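Local coordinates for MdbA protein (Corynebacterium matruchotii ATCC 14266, PDB 6BO0), which probably catalyses thiol-disulfide exchange as a DsbA-like oxidoreductase of the thioredoxin superfamily, forming disulfide bonds in exported proteins, at residues E58-M63 and F112-M117; V72-R77 and A193-Q198. One frame throughout, in Å; residues are numbered along the deposited sequence.

From the N terminus, the chain first reaches 58-63 on helix 51-68, then 72-77 on the strand that follows that helix. It next passes through the helical part of the protein to 112-117 on helix 106-118, where contact 1 closes a loop of 48 residues, 26 of them helical. After the remaining helices and the last two strands, 193-198 returns to 72-77, and contact 2 closes a loop of 115 residues. The segments alternate, so the loops cross rather than nest. The centres of the two contacts lie about 12 Å apart, and the contacts meet where Met63 SD packs 3.8 Å from Trp195 CZ2. Helix 51-68 thus joins the helical insertion to the C-terminal end.

Contact 1 (E58-M63 and F112-M117)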
loop_
_atom_site.group_PDB
_atom_site.type_symbol
_atom_site.label_atom_id
_atom_site.label_comp_id
_atom_site.label_asym_id
_atom_site.label_seq_id
_atom_site.Cartn_x
_atom_site.Cartn_y
_atom_site.Cartn_z
ATOM N N GLU A 58 1.629 5.658 12.298
ATOM C CA GLU A 58 2.526 6.717 12.795
ATOM C C GLU A 58 2.821 7.799 11.777
ATOM O O GLU A 58 3.030 8.953 12.140
ATOM C CB GLU A 58 3.855 6.126 13.278
ATOM C CG GLU A 58 3.753 5.370 14.597
ATOM C CD GLU A 58 3.103 6.199 15.693
ATOM O OE1 GLU A 58 3.492 7.376 15.836
ATOM O OE2 GLU A 58 2.206 5.695 16.420
ATOM N N THR A 59 2.867 7.435 10.503
ATOM C CA THR A 59 3.384 8.318 9.487
ATOM C C THR A 59 2.417 8.730 8.390
ATOM O O THR A 59 2.764 9.580 7.588
ATOM C CB THR A 59 4.611 7.681 8.773
ATOM O OG1 THR A 59 4.234 6.448 8.141
ATOM C CG2 THR A 59 5.736 7.460 9.755
ATOM N N ASP A 60 1.252 8.111 8.288
ATOM C CA ASP A 60 0.453 8.317 7.076
ATOM C C ASP A 60 0.071 9.802 6.882
ATOM O O ASP A 60 0.136 10.287 5.771
ATOM C CB ASP A 60 -0.794 7.422 7.062
ATOM C CG ASP A 60 -0.586 5.972 6.407
ATOM O OD1 ASP A 60 0.485 5.595 5.885
ATOM O OD2 ASP A 60 -1.593 5.184 6.387
ATOM N N ALA A 61 -0.295 10.503 7.946
ATOM C CA ALA A 61 -0.728 11.905 7.781
ATOM C C ALA A 61 0.427 12.794 7.309
ATOM O O ALA A 61 0.279 13.579 6.357
ATOM C CB ALA A 61 -1.302 12.453 9.064
ATOM N N ASP A 62 1.609 12.608 7.917
ATOM C CA ASP A 62 2.754 13.404 7.533
ATOM C C ASP A 62 3.187 13.039 6.116
ATOM O O ASP A 62 3.547 13.907 5.317
ATOM C CB ASP A 62 3.901 13.241 8.524
ATOM C CG ASP A 62 3.648 13.953 9.854
ATOM O OD1 ASP A 62 2.768 14.858 9.959
ATOM O OD2 ASP A 62 4.376 13.614 10.801
ATOM N N MET A 63 3.141 11.744 5.808
ATOM C CA MET A 63 3.481 11.279 4.456
ATOM C C MET A 63 2.544 11.913 3.412
ATOM O O MET A 63 2.988 12.348 2.334
ATOM C CB MET A 63 3.439 9.753 4.427
ATOM C CG MET A 63 3.616 9.185 3.045
ATOM S SD MET A 63 3.872 7.410 3.008
ATOM C CE MET A 63 2.236 6.809 3.313
ATOM N N PHE A 112 -8.201 2.586 0.978
ATOM C CA PHE A 112 -8.180 1.129 1.052
ATOM C C PHE A 112 -6.916 0.638 1.751
ATOM O O PHE A 112 -6.979 -0.261 2.591
ATOM C CB PHE A 112 -8.323 0.538 -0.342
ATOM C CG PHE A 112 -8.651 -0.927 -0.364
ATOM C CD1 PHE A 112 -9.949 -1.354 -0.238
ATOM C CD2 PHE A 112 -7.663 -1.877 -0.536
ATOM C CE1 PHE A 112 -10.269 -2.700 -0.286
ATOM C CE2 PHE A 112 -7.981 -3.226 -0.625
ATOM C CZ PHE A 112 -9.289 -3.621 -0.480
ATOM N N ARG A 113 -5.780 1.245 1.423
ATOM C CA ARG A 113 -4.527 0.882 2.097
ATOM C C ARG A 113 -4.621 1.167 3.590
ATOM O O ARG A 113 -4.200 0.347 4.416
ATOM C CB ARG A 113 -3.343 1.612 1.462
ATOM C CG ARG A 113 -2.040 1.430 2.204
ATOM C CD ARG A 113 -0.863 2.058 1.500
ATOM N NE ARG A 113 0.350 1.966 2.319
ATOM C CZ ARG A 113 0.699 2.824 3.269
ATOM N NH1 ARG A 113 -0.021 3.900 3.519
ATOM N NH2 ARG A 113 1.778 2.581 4.000
ATOM N N THR A 114 -5.137 2.335 3.942
ATOM C CA THR A 114 -5.314 2.680 5.353
ATOM C C THR A 114 -6.198 1.654 6.054
ATOM O O THR A 114 -5.895 1.192 7.160
ATOM C CB THR A 114 -5.878 4.082 5.528
ATOM O OG1 THR A 114 -4.965 5.028 4.962
ATOM C CG2 THR A 114 -6.119 4.405 7.009
ATOM N N MET A 115 -7.307 1.311 5.420
ATOM C CA MET A 115 -8.207 0.330 5.980
ATOM C C MET A 115 -7.506 -1.006 6.207
ATOM O O MET A 115 -7.622 -1.605 7.265
ATOM C CB MET A 115 -9.444 0.215 5.081
ATOM C CG MET A 115 -10.457 -0.830 5.504
ATOM S SD MET A 115 -10.064 -2.520 5.087
ATOM C CE MET A 115 -10.120 -2.471 3.293
ATOM N N LEU A 116 -6.772 -1.485 5.203
ATOM C CA LEU A 116 -6.130 -2.801 5.347
ATOM C C LEU A 116 -5.141 -2.811 6.493
ATOM O O LEU A 116 -5.037 -3.797 7.232
ATOM C CB LEU A 116 -5.398 -3.189 4.072
ATOM C CG LEU A 116 -6.244 -3.572 2.844
ATOM C CD1 LEU A 116 -5.325 -3.761 1.657
ATOM C CD2 LEU A 116 -7.048 -4.815 3.094
ATOM N N MET A 117 -4.369 -1.738 6.643
ATOM C CA MET A 117 -3.398 -1.666 7.728
ATOM C C MET A 117 -4.090 -1.494 9.075
ATOM O O MET A 117 -3.685 -2.117 10.064
ATOM C CB MET A 117 -2.402 -0.531 7.469
ATOM C CG MET A 117 -1.449 -0.819 6.330
ATOM S SD MET A 117 -0.443 -2.299 6.643
ATOM C CE MET A 117 0.798 -2.130 5.339
HETATM O O HOH W 1 -3.784 6.571 6.841
#
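Helix segments 58-63 and 112-117 run nearly antiparallel, with 166° between their N-to-C directions, but their axes stay 12.0 Å apart, and the nearest CA atoms, those of Asp60 and Thr114, are 8.2 Å from each other. That spacing is too wide for backbone-close packing, so side chains and one water bridge the gap. The main link is a salt bridge in which Arg113 NH1 donates to Asp60 OD1 over 3.0 Å. The N-H...O angle of 167° makes it nearly straight. OD1 lies at the edge of the guanidinium, close to its plane, and is met on its syn side, though from well out of the carboxylate plane; only NH1 to OD1 qualifies as a hydrogen bond across the segments, so the bridge is single rather than bidentate, consistent with the strongly tilted planes. Arg113 reaches across because CG stands anti to the backbone N and the chain stays extended as far as NE. Its NH2 makes a second salt bridge, to Glu45 on strand 39-45. Asp60 OD2 uses a different route: a water donates to it at 2.6 Å and lies 2.7 Å from Thr114 OG1, joining two oxygens that are themselves 3.7 Å apart. Thr114 OG1 is also hydrogen-bonded to Trp110 O, one turn earlier in its helix. Met63 comes from the opposite direction; bent at chi3 (76°), it brings CE to 3.7 Å from Arg113 NH1, oblique to the guanidinium. The arrangement joins helix 51-68 of the thioredoxin fold to helix 106-118 of the helical region inserted between its strands, as in DsbA relatives. With Arg113 buried between two carboxylates, its positive charge is probably stabilised, and Asp60 has each oxygen engaged, one by a charged donor and one by water.

Contact 2 (V72-R77 and A193-Q198); sequences VKVNIR and ATWPSQ
In this thioredoxin fold, the face of the central sheet that carries helix 51-68 is also met by the segment following the last strand, and contact 2 is that apolar closure. Strand 72-77 lies inside the sheet, with backbone bonds to strand 27-31 through Val74 and to strand 39-45 through Lys73 and Asn75. From Trp195 on, segment 193-198 coils as in a helix but lacks its repeating bonds. The nearest CA pair, Val72 and Pro196, is 9.6 Å apart, so the indole of Trp195 spans the gap. At chi1 80° its CG stands beside both backbone N and carbonyl carbon, and chi2 -103° sets the indole's turn. Its six-membered ring leads: CZ3 lies 4.5 Å from Val72 CG1, which sits at the ring edge near its plane, and CH2 lies at the same distance from Val74 CG2, which approaches obliquely. Val72 and Val74 are alternate residues, so both side chains leave the same face of the strand. These are loose van der Waals contacts that bury 80 Å² in all, yet all three residues are buried: Ile67 touches both valines, and Ile189 packs on Trp195. One indole face is covered by the next residue, with Pro196 CD 3.3 Å above the plane and offset toward the rim. The turn bearing the indole is held by Thr194 O, which accepts two bonds from Ser197: from N at 3.0 Å and, in the carbonyl plane, from OG at 2.6 Å.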
loop_
_atom_site.group_PDB
_atom_site.type_symbol
_atom_site.label_atom_id
_atom_site.label_comp_id
_atom_site.label_asym_id
_atom_site.label_seq_id
_atom_site.Cartn_x
_atom_site.Cartn_y
_atom_site.Cartn_z
ATOM N N VAL A 72 8.038 14.745 -1.871
ATOM C CA VAL A 72 8.435 13.368 -2.039
ATOM C C VAL A 72 7.587 12.698 -3.113
ATOM O O VAL A 72 6.431 13.088 -3.367
ATOM C CB VAL A 72 8.273 12.523 -0.736
ATOM C CG1 VAL A 72 9.152 13.071 0.377
ATOM C CG2 VAL A 72 6.825 12.434 -0.271
ATOM N N LYS A 73 8.218 11.704 -3.739
ATOM C CA LYS A 73 7.562 10.713 -4.575
ATOM C C LYS A 73 7.673 9.433 -3.757
ATOM O O LYS A 73 8.781 8.964 -3.483
ATOM C CB LYS A 73 8.319 10.550 -5.901
ATOM C CG LYS A 73 7.878 9.372 -6.760
ATOM C CD LYS A 73 8.724 9.206 -8.006
ATOM C CE LYS A 73 8.250 10.121 -9.113
ATOM N NZ LYS A 73 9.074 9.960 -10.344
ATOM N N VAL A 74 6.530 8.855 -3.367
ATOM C CA VAL A 74 6.528 7.649 -2.544
ATOM C C VAL A 74 6.269 6.438 -3.425
ATOM O O VAL A 74 5.280 6.402 -4.181
ATOM C CB VAL A 74 5.489 7.736 -1.410
ATOM C CG1 VAL A 74 5.248 6.379 -0.761
ATOM C CG2 VAL A 74 5.907 8.742 -0.356
ATOM N N ASN A 75 7.157 5.467 -3.319
ATOM C CA ASN A 75 6.960 4.150 -3.933
ATOM C C ASN A 75 6.558 3.162 -2.854
ATOM O O ASN A 75 7.388 2.753 -2.027
ATOM C CB ASN A 75 8.264 3.696 -4.564
ATOM C CG ASN A 75 8.645 4.489 -5.785
ATOM O OD1 ASN A 75 7.806 4.925 -6.559
ATOM N ND2 ASN A 75 9.947 4.630 -5.992
ATOM N N ILE A 76 5.295 2.755 -2.863
ATOM C CA ILE A 76 4.827 1.671 -2.008
ATOM C C ILE A 76 5.237 0.378 -2.691
ATOM O O ILE A 76 4.804 0.095 -3.811
ATOM C CB ILE A 76 3.302 1.729 -1.779
ATOM C CG1 ILE A 76 2.873 3.059 -1.148
ATOM C CG2 ILE A 76 2.861 0.514 -0.966
ATOM C CD1 ILE A 76 3.400 3.329 0.232
ATOM N N ARG A 77 6.083 -0.385 -2.005
ATOM C CA ARG A 77 6.664 -1.617 -2.522
ATOM C C ARG A 77 6.177 -2.793 -1.677
ATOM O O ARG A 77 6.768 -3.179 -0.688
ATOM C CB ARG A 77 8.188 -1.489 -2.544
ATOM C CG ARG A 77 8.658 -0.475 -3.567
ATOM C CD ARG A 77 10.155 -0.491 -3.768
ATOM N NE ARG A 77 10.606 0.462 -4.790
ATOM C CZ ARG A 77 10.513 0.280 -6.087
ATOM N NH1 ARG A 77 9.997 -0.845 -6.573
ATOM N NH2 ARG A 77 10.947 1.213 -6.917
ATOM N N ALA A 193 9.912 5.177 11.917
ATOM C CA ALA A 193 8.740 5.832 12.480
ATOM C C ALA A 193 8.807 7.340 12.360
ATOM O O ALA A 193 7.756 7.987 12.414
ATOM C CB ALA A 193 8.573 5.436 13.940
ATOM N N THR A 194 10.019 7.905 12.215
ATOM C CA THR A 194 10.184 9.345 12.100
ATOM C C THR A 194 10.729 9.751 10.729
ATOM O O THR A 194 11.234 10.865 10.569
ATOM C CB THR A 194 11.082 9.895 13.239
ATOM O OG1 THR A 194 12.397 9.362 13.089
ATOM C CG2 THR A 194 10.551 9.525 14.634
ATOM N N TRP A 195 10.599 8.894 9.709
ATOM C CA TRP A 195 11.177 9.275 8.425
ATOM C C TRP A 195 10.651 10.598 7.862
ATOM O O TRP A 195 11.420 11.326 7.259
ATOM C CB TRP A 195 11.123 8.137 7.386
ATOM C CG TRP A 195 9.803 7.931 6.686
ATOM C CD1 TRP A 195 8.893 6.948 6.938
ATOM C CD2 TRP A 195 9.244 8.716 5.614
ATOM N NE1 TRP A 195 7.827 7.052 6.109
ATOM C CE2 TRP A 195 8.001 8.141 5.290
ATOM C CE3 TRP A 195 9.662 9.843 4.895
ATOM C CZ2 TRP A 195 7.187 8.663 4.281
ATOM C CZ3 TRP A 195 8.859 10.361 3.928
ATOM C CH2 TRP A 195 7.632 9.777 3.617
ATOM N N PRO A 196 9.359 10.939 8.068
ATOM C CA PRO A 196 8.911 12.201 7.482
ATOM C C PRO A 196 9.698 13.413 8.016
ATOM O O PRO A 196 9.889 14.383 7.288
ATOM C CB PRO A 196 7.431 12.247 7.860
ATOM C CG PRO A 196 7.042 10.789 7.853
ATOM C CD PRO A 196 8.211 10.173 8.584
ATOM N N SER A 197 10.182 13.325 9.250
ATOM C CA SER A 197 10.954 14.406 9.841
ATOM C C SER A 197 12.319 14.598 9.177
ATOM O O SER A 197 13.004 15.574 9.464
ATOM C CB SER A 197 11.124 14.195 11.353
ATOM O OG SER A 197 12.008 13.149 11.667
ATOM N N GLN A 198 12.740 13.674 8.329
ATOM C CA GLN A 198 13.977 13.873 7.533
ATOM C C GLN A 198 13.797 14.762 6.344
ATOM O O GLN A 198 14.778 15.186 5.749
ATOM C CB GLN A 198 14.468 12.544 7.029
ATOM C CG GLN A 198 14.668 11.589 8.157
ATOM C CD GLN A 198 15.986 10.931 8.213
ATOM O OE1 GLN A 198 16.909 11.204 7.421
ATOM N NE2 GLN A 198 16.102 10.042 9.154
#